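Local coordinates for alternansucrase (Leuconostoc mesenteroides, PDB 6HVG), which belongs to glycoside hydrolase family 70, whose members are large enzymes with a TIM-barrel catalytic domain, and also carries repeats related to choline-binding modules, at residues Leu555-Gln558 / Pro559-Asp563; Ser574-Leu578 / Ala579-Asp583; Lys1241-Ser1244 / Ala1245-Asn1249. All coordinates share one frame; numbering follows the deposited sequence.

Interaction 1. Residues Leu555-Gln558 / Pro559-Asp563; sequences LGRQ and PINID
Q558 and N561 close a type I beta turn, with P559 and I560 as its two middle residues in 3-10 conformation, within the long loop that leads from strand 534-537 to strand 580-582. Just before it the chain makes an inverse gamma turn centred on R557, so two sharp reversals follow each other and bring G556 and R557 back against N561 and I562.

Three hydrogen bonds join the two halves. The beta-turn bond runs from N561 N to Q558 O at 2.8 Å. The side chain of N561 reaches further back along the chain: with CG anti to the backbone N (chi1 -171°), its ND2 meets G556 O, also 2.8 Å away. That oxygen lies close to the amide plane of N561, while the donor stands above the carbonyl plane of G556. The third bond is made by R557, whose chain folds at chi2 (-58°) and carries NH1 to I562 O at 3.1 Å, on a line tilted from the guanidinium plane. D563 C lies over one face of the same group.

Most of these polar groups have further partners. R557 NH1 also binds S1229 O, and the amide of N561 is held at both ends, OD1 by K566 N and ND2 by D567 OD1 as well as G556 O. The loop is thereby fixed to its own later part and to a distant part of the chain.

Contacts without hydrogen bonds fill in the rest. R557 CA points its hydrogen at N561 O, 3.4 Å away. On the side of the turn where Q558 and I560 run alongside each other, NE2 of Q558, which donates to G571 O, rests 3.4 Å from CG1 of I560.

Interaction 2. Residues Ser574-Leu578 / Ala579-Asp583; sequences SEFLL and ANDID. With CA (calcium ion), chain C.
E575 and D581 both set CG opposite the backbone N about the CA-CB bond (chi1 -175° and -176°), but E575 then bends at chi2, curling its carboxylate back over its own main chain. The two acids thus reach one calcium ion from the two arms of a hairpin-like reversal around L578 and A579. E575 grips the metal twice, through backbone O at 2.2 Å and through OE2 at 2.1 Å, a chelate that the bent chain makes possible. D581 adds OD1 at 1.9 Å.

The side chains of E575 and D581 cross at about a right angle, with their carboxylate planes 55° apart. D581 OD1 and E575 O lie 2.6 Å from each other as fellow ligands of the calcium. Water 1 is a further ligand, 2.4 Å from the ion, and it donates to I582 O at 2.7 Å, tying the strand to the metal one residue beyond D581. N625 and D1159 complete the site.

The oxygens that do not bind the metal are used as well. D581 OD2 accepts from N1249 ND2 and E575 OE1 from G556 N, second-shell bonds that hold each carboxylate in its rotation. The ring of F576 crosses the aspartate side chain at about a right angle and brings CD1 to 3.9 Å from CB of D581, so D581 has its CB against the phenyl ring and its OD1 on the calcium.

The calcium therefore sits beside a strand of an antiparallel sheet: 580-582 runs between 1160-1161 and 1248-1252. L578 turns its side chain onto L530 and Q531 of helix 528-531, while I582, whose side chain sets out away from 574-578, packs on V589 and Q593 of helix 587-601.

Interaction 3. Residues Lys1241-Ser1244 / Ala1245-Asn1249; sequences KQWS and AKYMN
Q1242 meets Y1247 through its backbone: its carbonyl O lies 4.5 Å from CE2, at the edge of the tyrosine ring and near its plane. Its side chain leads elsewhere, with NE2 donating to S1198 O next to the end of strand 1190-1197.

W1243 carries most of the apolar contact. Its CG stands opposite the carbonyl carbon (chi1 -69°), and the benzene half of the indole swings forward to Y1247 and to M1248, where strand 1248-1252 begins. CZ3 presents the ring edge to Y1247, whose CB lies in the indole plane at 3.8 Å. At CE3, the methyl CE of M1248 approaches obliquely, also at 3.8 Å; a bend at chi2 of the methionine brings it back to the tryptophan. The indole NE1 bonds weakly to Q1204.

S1244 begins a beta turn of 3-10 character. Its O accepts from Y1247 N at 3.0 Å with a fairly straight N-H...O angle of 159°, and the next bond, M1248 N to A1245 O at 2.9 Å, prolongs the winding before the chain straightens into the strand. The hydroxyl of S1244 donates to water 2 at 3.0 Å, and the same water accepts from K1246 N at 2.8 Å, so it bridges serine side chain and turn backbone. K1246 CG passes close to this hydroxyl and lies over the centre of the Y1247 ring.

Polar and apolar parts are thus divided. Hydrogen bonds and a bridging water settle the backbone of the turn, with A1245 N taken by E1168, whereas the tryptophan is held to Y1247 and M1248 by carbon contacts alone, an attachment that depends on shape and burial and has little directional preference.

Interactions 1, 2 and 3 follow one another along the chain, the third more than six hundred residues after the second, yet they gather around one calcium site. Centres of interactions 1 and 2 are 14 Å apart, those of 2 and 3 12 Å, and those of 1 and 3 21 Å. Interactions 2 and 3 share a six-stranded antiparallel sheet, in which 580-582 and 1248-1252 are neighbours; D583 N to Y1247 O, 2.8 Å, is a probable hydrogen bond between them. L555 packs on E575, F576 and N1249, linking interaction 1 to both. Distant parts of the family 70 region thus build one compact unit, consistent with the family's circularly permuted barrel and its domains built from separate parts of the chain.

Interaction 1. Residues Leu555-Gln558 / Pro559-Asp563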
ATOM      1  N   LEU A 555      20.923  -1.849  -1.950  1.00 48.00           N
ATOM      2  CA  LEU A 555      19.549  -1.601  -1.587  1.00 46.87           C
ATOM      3  C   LEU A 555      19.376  -1.456  -0.093  1.00 48.37           C
ATOM      4  O   LEU A 555      20.066  -2.117   0.688  1.00 54.70           O
ATOM      5  CB  LEU A 555      18.720  -2.767  -2.068  1.00 46.86           C
ATOM      6  CG  LEU A 555      18.794  -3.078  -3.575  1.00 45.95           C
ATOM      7  CD1 LEU A 555      17.841  -4.207  -3.960  1.00 47.07           C
ATOM      8  CD2 LEU A 555      18.519  -1.871  -4.441  1.00 45.19           C
ATOM      9  N   GLY A 556      18.495  -0.545   0.314  1.00 50.14           N
ATOM     10  CA  GLY A 556      18.080  -0.437   1.717  1.00 50.69           C
ATOM     11  C   GLY A 556      19.111   0.206   2.607  1.00 45.72           C
ATOM     12  O   GLY A 556      19.173  -0.106   3.785  1.00 46.79           O
ATOM     13  N   ARG A 557      19.907   1.114   2.059  1.00 43.70           N
ATOM     14  CA  ARG A 557      20.889   1.807   2.871  1.00 46.40           C
ATOM     15  C   ARG A 557      20.256   3.016   3.550  1.00 46.21           C
ATOM     16  O   ARG A 557      20.748   4.135   3.438  1.00 45.63           O
ATOM     17  CB  ARG A 557      22.111   2.213   2.033  1.00 46.70           C
ATOM     18  CG  ARG A 557      22.860   1.021   1.466  1.00 46.48           C
ATOM     19  CD  ARG A 557      23.333   0.086   2.572  1.00 45.27           C
ATOM     20  NE  ARG A 557      24.163  -0.994   2.030  1.00 46.71           N
ATOM     21  CZ  ARG A 557      25.480  -0.944   1.838  1.00 44.45           C
ATOM     22  NH1 ARG A 557      26.183   0.146   2.119  1.00 47.02           N
ATOM     23  NH2 ARG A 557      26.097  -1.982   1.342  1.00 43.09           N
ATOM     24  N   GLN A 558      19.210   2.761   4.324  1.00 45.96           N
ATOM     25  CA  GLN A 558      18.545   3.818   5.094  1.00 45.00           C
ATOM     26  C   GLN A 558      19.473   4.216   6.223  1.00 45.72           C
ATOM     27  O   GLN A 558      20.520   3.581   6.397  1.00 47.13           O
ATOM     28  CB  GLN A 558      17.187   3.373   5.623  1.00 41.38           C
ATOM     29  CG  GLN A 558      17.243   2.192   6.556  1.00 42.75           C
ATOM     30  CD  GLN A 558      15.908   1.870   7.188  1.00 42.80           C
ATOM     31  OE1 GLN A 558      14.999   2.704   7.226  1.00 43.67           O
ATOM     32  NE2 GLN A 558      15.803   0.667   7.748  1.00 41.62           N
ATOM     33  N   PRO A 559      19.136   5.290   6.981  1.00 45.64           N
ATOM     34  CA  PRO A 559      20.063   5.738   8.035  1.00 45.65           C
ATOM     35  C   PRO A 559      20.559   4.610   8.951  1.00 45.20           C
ATOM     36  O   PRO A 559      21.770   4.436   9.104  1.00 45.80           O
ATOM     37  CB  PRO A 559      19.249   6.782   8.781  1.00 45.56           C
ATOM     38  CG  PRO A 559      18.360   7.356   7.713  1.00 43.72           C
ATOM     39  CD  PRO A 559      18.029   6.243   6.792  1.00 43.08           C
ATOM     40  N   ILE A 560      19.641   3.814   9.489  1.00 44.21           N
ATOM     41  CA  ILE A 560      20.023   2.759  10.418  1.00 46.62           C
ATOM     42  C   ILE A 560      20.738   1.603   9.716  1.00 46.23           C
ATOM     43  O   ILE A 560      21.281   0.739  10.376  1.00 48.10           O
ATOM     44  CB  ILE A 560      18.833   2.219  11.253  1.00 50.18           C
ATOM     45  CG1 ILE A 560      17.788   1.506  10.375  1.00 51.62           C
ATOM     46  CG2 ILE A 560      18.177   3.339  12.051  1.00 52.05           C
ATOM     47  CD1 ILE A 560      16.740   0.750  11.165  1.00 49.16           C
ATOM     48  N   ASN A 561      20.736   1.572   8.389  1.00 46.53           N
ATOM     49  CA  ASN A 561      21.438   0.521   7.651  1.00 48.73           C
ATOM     50  C   ASN A 561      22.350   1.083   6.608  1.00 49.09           C
ATOM     51  O   ASN A 561      22.529   0.477   5.551  1.00 52.61           O
ATOM     52  CB  ASN A 561      20.442  -0.427   6.966  1.00 49.33           C
ATOM     53  CG  ASN A 561      21.121  -1.642   6.366  1.00 47.51           C
ATOM     54  OD1 ASN A 561      22.007  -2.216   6.970  1.00 51.26           O
ATOM     55  ND2 ASN A 561      20.712  -2.026   5.170  1.00 47.78           N
ATOM     56  N   ILE A 562      22.917   2.246   6.883  1.00 51.46           N
ATOM     57  CA  ILE A 562      23.709   2.943   5.870  1.00 50.63           C
ATOM     58  C   ILE A 562      24.896   2.079   5.428  1.00 52.05           C
ATOM     59  O   ILE A 562      25.310   2.157   4.262  1.00 50.61           O
ATOM     60  CB  ILE A 562      24.162   4.333   6.356  1.00 49.26           C
ATOM     61  CG1 ILE A 562      24.770   5.129   5.201  1.00 49.98           C
ATOM     62  CG2 ILE A 562      25.132   4.192   7.518  1.00 49.96           C
ATOM     63  CD1 ILE A 562      24.998   6.593   5.511  1.00 50.98           C
ATOM     64  N   ASP A 563      25.409   1.228   6.321  1.00 52.86           N
ATOM     65  CA  ASP A 563      26.571   0.370   5.997  1.00 56.26           C
ATOM     66  C   ASP A 563      26.223  -1.093   5.639  1.00 57.49           C
ATOM     67  O   ASP A 563      27.101  -1.942   5.571  1.00 56.54           O
ATOM     68  CB  ASP A 563      27.605   0.416   7.138  1.00 54.81           C
ATOM     69  CG  ASP A 563      27.108  -0.233   8.434  1.00 53.91           C
ATOM     70  OD1 ASP A 563      25.958  -0.712   8.492  1.00 51.67           O
ATOM     71  OD2 ASP A 563      27.889  -0.271   9.403  1.00 53.51           O
TER

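Interaction 2. Residues Ser574-Leu578 / Ala579-Asp583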
ATOM      1  N   SER A 574      13.399  -0.266   3.089  1.00 42.52           N
ATOM      2  CA  SER A 574      12.486  -0.532   2.005  1.00 40.71           C
ATOM      3  C   SER A 574      12.856   0.406   0.871  1.00 40.98           C
ATOM      4  O   SER A 574      12.335   1.502   0.795  1.00 41.66           O
ATOM      5  CB  SER A 574      11.054  -0.270   2.468  1.00 40.84           C
ATOM      6  OG  SER A 574      10.821  -0.898   3.726  1.00 39.29           O
ATOM      7  N   GLU A 575      13.768  -0.041   0.010  1.00 40.82           N
ATOM      8  CA  GLU A 575      14.314   0.760  -1.065  1.00 41.29           C
ATOM      9  C   GLU A 575      13.278   1.054  -2.117  1.00 40.21           C
ATOM     10  O   GLU A 575      13.322   2.106  -2.768  1.00 41.09           O
ATOM     11  CB  GLU A 575      15.489   0.021  -1.706  1.00 45.15           C
ATOM     12  CG  GLU A 575      16.265   0.793  -2.786  1.00 47.25           C
ATOM     13  CD  GLU A 575      16.902   2.084  -2.309  1.00 49.18           C
ATOM     14  OE1 GLU A 575      17.921   2.015  -1.565  1.00 47.08           O
ATOM     15  OE2 GLU A 575      16.372   3.158  -2.702  1.00 48.02           O
ATOM     16  N   PHE A 576      12.331   0.143  -2.279  1.00 40.16           N
ATOM     17  CA  PHE A 576      11.333   0.291  -3.336  1.00 41.90           C
ATOM     18  C   PHE A 576      10.061   0.851  -2.786  1.00 42.12           C
ATOM     19  O   PHE A 576       9.548   0.346  -1.806  1.00 41.84           O
ATOM     20  CB  PHE A 576      11.065  -1.052  -3.997  1.00 42.14           C
ATOM     21  CG  PHE A 576      12.262  -1.617  -4.683  1.00 38.94           C
ATOM     22  CD1 PHE A 576      12.554  -1.272  -5.975  1.00 39.64           C
ATOM     23  CD2 PHE A 576      13.121  -2.430  -4.001  1.00 38.38           C
ATOM     24  CE1 PHE A 576      13.684  -1.764  -6.603  1.00 40.54           C
ATOM     25  CE2 PHE A 576      14.238  -2.936  -4.608  1.00 39.42           C
ATOM     26  CZ  PHE A 576      14.526  -2.600  -5.914  1.00 40.74           C
ATOM     27  N   LEU A 577       9.585   1.914  -3.424  1.00 43.36           N
ATOM     28  CA  LEU A 577       8.435   2.642  -2.963  1.00 42.66           C
ATOM     29  C   LEU A 577       7.482   2.805  -4.114  1.00 42.51           C
ATOM     30  O   LEU A 577       6.402   2.210  -4.116  1.00 46.79           O
ATOM     31  CB  LEU A 577       8.882   4.004  -2.386  1.00 43.73           C
ATOM     32  CG  LEU A 577       7.814   5.024  -1.961  1.00 43.84           C
ATOM     33  CD1 LEU A 577       6.904   4.467  -0.876  1.00 43.94           C
ATOM     34  CD2 LEU A 577       8.532   6.262  -1.466  1.00 42.45           C
ATOM     35  N   LEU A 578       7.863   3.610  -5.103  1.00 43.12           N
ATOM     36  CA  LEU A 578       6.980   3.902  -6.242  1.00 42.56           C
ATOM     37  C   LEU A 578       7.778   4.022  -7.501  1.00 40.22           C
ATOM     38  O   LEU A 578       8.940   4.446  -7.484  1.00 40.21           O
ATOM     39  CB  LEU A 578       6.203   5.213  -6.024  1.00 46.26           C
ATOM     40  CG  LEU A 578       5.057   5.186  -5.000  1.00 49.56           C
ATOM     41  CD1 LEU A 578       4.750   6.568  -4.442  1.00 51.34           C
ATOM     42  CD2 LEU A 578       3.787   4.632  -5.618  1.00 51.64           C
ATOM     43  N   ALA A 579       7.131   3.675  -8.602  1.00 39.50           N
ATOM     44  CA  ALA A 579       7.617   3.932  -9.953  1.00 38.98           C
ATOM     45  C   ALA A 579       9.004   3.371 -10.196  1.00 42.43           C
ATOM     46  O   ALA A 579       9.283   2.219  -9.811  1.00 44.44           O
ATOM     47  CB  ALA A 579       7.546   5.418 -10.294  1.00 38.40           C
ATOM     48  N   ASN A 580       9.857   4.132 -10.883  1.00 42.86           N
ATOM     49  CA  ASN A 580      11.202   3.690 -11.162  1.00 44.13           C
ATOM     50  C   ASN A 580      12.099   4.133 -10.055  1.00 43.97           C
ATOM     51  O   ASN A 580      12.305   5.317  -9.883  1.00 49.54           O
ATOM     52  CB  ASN A 580      11.706   4.292 -12.456  1.00 46.74           C
ATOM     53  CG  ASN A 580      10.965   3.776 -13.660  1.00 47.14           C
ATOM     54  OD1 ASN A 580      11.248   2.676 -14.161  1.00 56.08           O
ATOM     55  ND2 ASN A 580      10.031   4.548 -14.129  1.00 47.13           N
ATOM     56  N   ASP A 581      12.642   3.192  -9.295  1.00 43.66           N
ATOM     57  CA  ASP A 581      13.454   3.532  -8.131  1.00 44.10           C
ATOM     58  C   ASP A 581      14.882   3.862  -8.591  1.00 44.80           C
ATOM     59  O   ASP A 581      15.553   3.045  -9.187  1.00 48.77           O
ATOM     60  CB  ASP A 581      13.427   2.386  -7.117  1.00 41.33           C
ATOM     61  CG  ASP A 581      14.148   2.694  -5.877  1.00 40.34           C
ATOM     62  OD1 ASP A 581      13.596   3.385  -4.994  1.00 38.72           O
ATOM     63  OD2 ASP A 581      15.286   2.189  -5.749  1.00 48.59           O
ATOM     64  N   ILE A 582      15.311   5.082  -8.315  1.00 45.49           N
ATOM     65  CA  ILE A 582      16.632   5.574  -8.662  1.00 46.91           C
ATOM     66  C   ILE A 582      17.718   4.973  -7.750  1.00 48.02           C
ATOM     67  O   ILE A 582      17.547   4.884  -6.538  1.00 46.12           O
ATOM     68  CB  ILE A 582      16.652   7.117  -8.590  1.00 48.45           C
ATOM     69  CG1 ILE A 582      15.778   7.674  -9.720  1.00 48.31           C
ATOM     70  CG2 ILE A 582      18.079   7.658  -8.671  1.00 49.06           C
ATOM     71  CD1 ILE A 582      15.437   9.141  -9.572  1.00 50.25           C
ATOM     72  N   ASP A 583      18.827   4.553  -8.359  1.00 49.41           N
ATOM     73  CA  ASP A 583      19.956   3.991  -7.625  1.00 49.75           C
ATOM     74  C   ASP A 583      20.817   5.108  -7.029  1.00 53.12           C
ATOM     75  O   ASP A 583      21.840   5.507  -7.607  1.00 54.29           O
ATOM     76  CB  ASP A 583      20.783   3.108  -8.547  1.00 48.59           C
ATOM     77  CG  ASP A 583      21.990   2.489  -7.865  1.00 49.39           C
ATOM     78  OD1 ASP A 583      22.053   2.478  -6.609  1.00 46.28           O
ATOM     79  OD2 ASP A 583      22.884   2.018  -8.615  1.00 50.13           O
TER
HETATM   80 CA    CA C2000      14.541   3.799  -3.405  1.00 47.20          CA
HETATM   81  O   HOH W   1      15.744   5.469  -4.579  1.00 40.78           O

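Interaction 3. Residues Lys1241-Ser1244 / Ala1245-Asn1249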
ATOM      1  N   LYS A1241      22.596  13.361 -18.524  1.00 50.83           N
ATOM      2  CA  LYS A1241      21.654  14.132 -19.344  1.00 52.79           C
ATOM      3  C   LYS A1241      20.432  13.285 -19.734  1.00 51.60           C
ATOM      4  O   LYS A1241      19.405  13.819 -20.155  1.00 45.63           O
ATOM      5  CB  LYS A1241      22.307  14.606 -20.643  1.00 57.96           C
ATOM      6  CG  LYS A1241      23.499  15.543 -20.535  1.00 62.42           C
ATOM      7  CD  LYS A1241      23.283  16.641 -19.521  1.00 70.30           C
ATOM      8  CE  LYS A1241      24.250  17.791 -19.762  1.00 72.02           C
ATOM      9  NZ  LYS A1241      23.654  18.787 -20.679  1.00 74.91           N
ATOM     10  N   GLN A1242      20.566  11.960 -19.615  1.00 54.12           N
ATOM     11  CA  GLN A1242      19.493  11.033 -19.957  1.00 52.96           C
ATOM     12  C   GLN A1242      19.461   9.891 -18.957  1.00 50.34           C
ATOM     13  O   GLN A1242      20.462   9.227 -18.753  1.00 51.31           O
ATOM     14  CB  GLN A1242      19.721  10.484 -21.359  1.00 54.23           C
ATOM     15  CG  GLN A1242      18.601   9.590 -21.883  1.00 57.48           C
ATOM     16  CD  GLN A1242      18.946   9.000 -23.231  1.00 58.71           C
ATOM     17  OE1 GLN A1242      20.030   8.444 -23.412  1.00 59.40           O
ATOM     18  NE2 GLN A1242      18.026   9.102 -24.179  1.00 58.10           N
ATOM     19  N   TRP A1243      18.315   9.656 -18.327  1.00 48.79           N
ATOM     20  CA  TRP A1243      18.170   8.483 -17.468  1.00 45.59           C
ATOM     21  C   TRP A1243      18.104   7.220 -18.311  1.00 44.00           C
ATOM     22  O   TRP A1243      17.648   7.242 -19.438  1.00 43.88           O
ATOM     23  CB  TRP A1243      16.909   8.574 -16.599  1.00 46.26           C
ATOM     24  CG  TRP A1243      16.993   9.618 -15.561  1.00 46.44           C
ATOM     25  CD1 TRP A1243      16.364  10.836 -15.560  1.00 47.17           C
ATOM     26  CD2 TRP A1243      17.775   9.574 -14.376  1.00 45.15           C
ATOM     27  NE1 TRP A1243      16.709  11.546 -14.440  1.00 44.96           N
ATOM     28  CE2 TRP A1243      17.583  10.796 -13.701  1.00 43.96           C
ATOM     29  CE3 TRP A1243      18.616   8.620 -13.812  1.00 44.26           C
ATOM     30  CZ2 TRP A1243      18.215  11.082 -12.494  1.00 42.79           C
ATOM     31  CZ3 TRP A1243      19.242   8.911 -12.594  1.00 41.86           C
ATOM     32  CH2 TRP A1243      19.037  10.125 -11.960  1.00 42.04           C
ATOM     33  N   SER A1244      18.561   6.119 -17.731  1.00 45.13           N
ATOM     34  CA  SER A1244      18.422   4.799 -18.316  1.00 45.45           C
ATOM     35  C   SER A1244      18.543   3.764 -17.203  1.00 45.21           C
ATOM     36  O   SER A1244      18.869   4.107 -16.082  1.00 47.30           O
ATOM     37  CB  SER A1244      19.461   4.585 -19.401  1.00 45.58           C
ATOM     38  OG  SER A1244      20.750   4.606 -18.856  1.00 46.96           O
ATOM     39  N   ALA A1245      18.272   2.505 -17.520  1.00 45.59           N
ATOM     40  CA  ALA A1245      18.130   1.449 -16.523  1.00 45.25           C
ATOM     41  C   ALA A1245      19.352   1.289 -15.639  1.00 46.67           C
ATOM     42  O   ALA A1245      19.227   0.936 -14.474  1.00 45.92           O
ATOM     43  CB  ALA A1245      17.820   0.120 -17.203  1.00 47.56           C
ATOM     44  N   LYS A1246      20.540   1.543 -16.176  1.00 48.95           N
ATOM     45  CA  LYS A1246      21.757   1.344 -15.399  1.00 52.67           C
ATOM     46  C   LYS A1246      21.821   2.216 -14.141  1.00 52.40           C
ATOM     47  O   LYS A1246      22.549   1.902 -13.208  1.00 53.23           O
ATOM     48  CB  LYS A1246      23.010   1.518 -16.271  1.00 59.73           C
ATOM     49  CG  LYS A1246      23.224   2.900 -16.887  1.00 62.74           C
ATOM     50  CD  LYS A1246      24.545   2.925 -17.636  1.00 65.43           C
ATOM     51  CE  LYS A1246      24.684   4.159 -18.495  1.00 70.60           C
ATOM     52  NZ  LYS A1246      25.903   4.067 -19.344  1.00 77.54           N
ATOM     53  N   TYR A1247      21.058   3.308 -14.118  1.00 50.85           N
ATOM     54  CA  TYR A1247      20.984   4.175 -12.958  1.00 46.80           C
ATOM     55  C   TYR A1247      19.786   3.880 -12.052  1.00 45.78           C
ATOM     56  O   TYR A1247      19.528   4.612 -11.094  1.00 46.33           O
ATOM     57  CB  TYR A1247      20.969   5.634 -13.418  1.00 45.24           C
ATOM     58  CG  TYR A1247      22.227   6.070 -14.146  1.00 44.72           C
ATOM     59  CD1 TYR A1247      23.485   5.854 -13.591  1.00 43.24           C
ATOM     60  CD2 TYR A1247      22.162   6.724 -15.369  1.00 45.59           C
ATOM     61  CE1 TYR A1247      24.635   6.256 -14.241  1.00 44.57           C
ATOM     62  CE2 TYR A1247      23.317   7.128 -16.031  1.00 46.72           C
ATOM     63  CZ  TYR A1247      24.554   6.887 -15.457  1.00 46.07           C
ATOM     64  OH  TYR A1247      25.724   7.271 -16.077  1.00 45.37           O
ATOM     65  N   MET A1248      19.108   2.771 -12.296  1.00 44.17           N
ATOM     66  CA  MET A1248      17.891   2.430 -11.557  1.00 43.66           C
ATOM     67  C   MET A1248      18.058   1.136 -10.776  1.00 43.21           C
ATOM     68  O   MET A1248      18.742   0.227 -11.215  1.00 44.45           O
ATOM     69  CB  MET A1248      16.709   2.261 -12.529  1.00 43.85           C
ATOM     70  CG  MET A1248      16.396   3.486 -13.378  1.00 45.69           C
ATOM     71  SD  MET A1248      15.630   4.813 -12.457  1.00 46.17           S
ATOM     72  CE  MET A1248      15.784   6.139 -13.622  1.00 47.67           C
ATOM     73  N   ASN A1249      17.398   1.055  -9.626  1.00 43.62           N
ATOM     74  CA  ASN A1249      17.318  -0.170  -8.855  1.00 43.55           C
ATOM     75  C   ASN A1249      16.230  -1.080  -9.366  1.00 44.50           C
ATOM     76  O   ASN A1249      16.352  -2.303  -9.297  1.00 51.77           O
ATOM     77  CB  ASN A1249      17.035   0.142  -7.392  1.00 42.04           C
ATOM     78  CG  ASN A1249      18.211   0.800  -6.694  1.00 42.30           C
ATOM     79  OD1 ASN A1249      19.361   0.611  -7.075  1.00 42.87           O
ATOM     80  ND2 ASN A1249      17.918   1.597  -5.671  1.00 43.16           N
TER
HETATM   81  O   HOH W   2      20.762   1.561 -18.977  1.00 43.89           O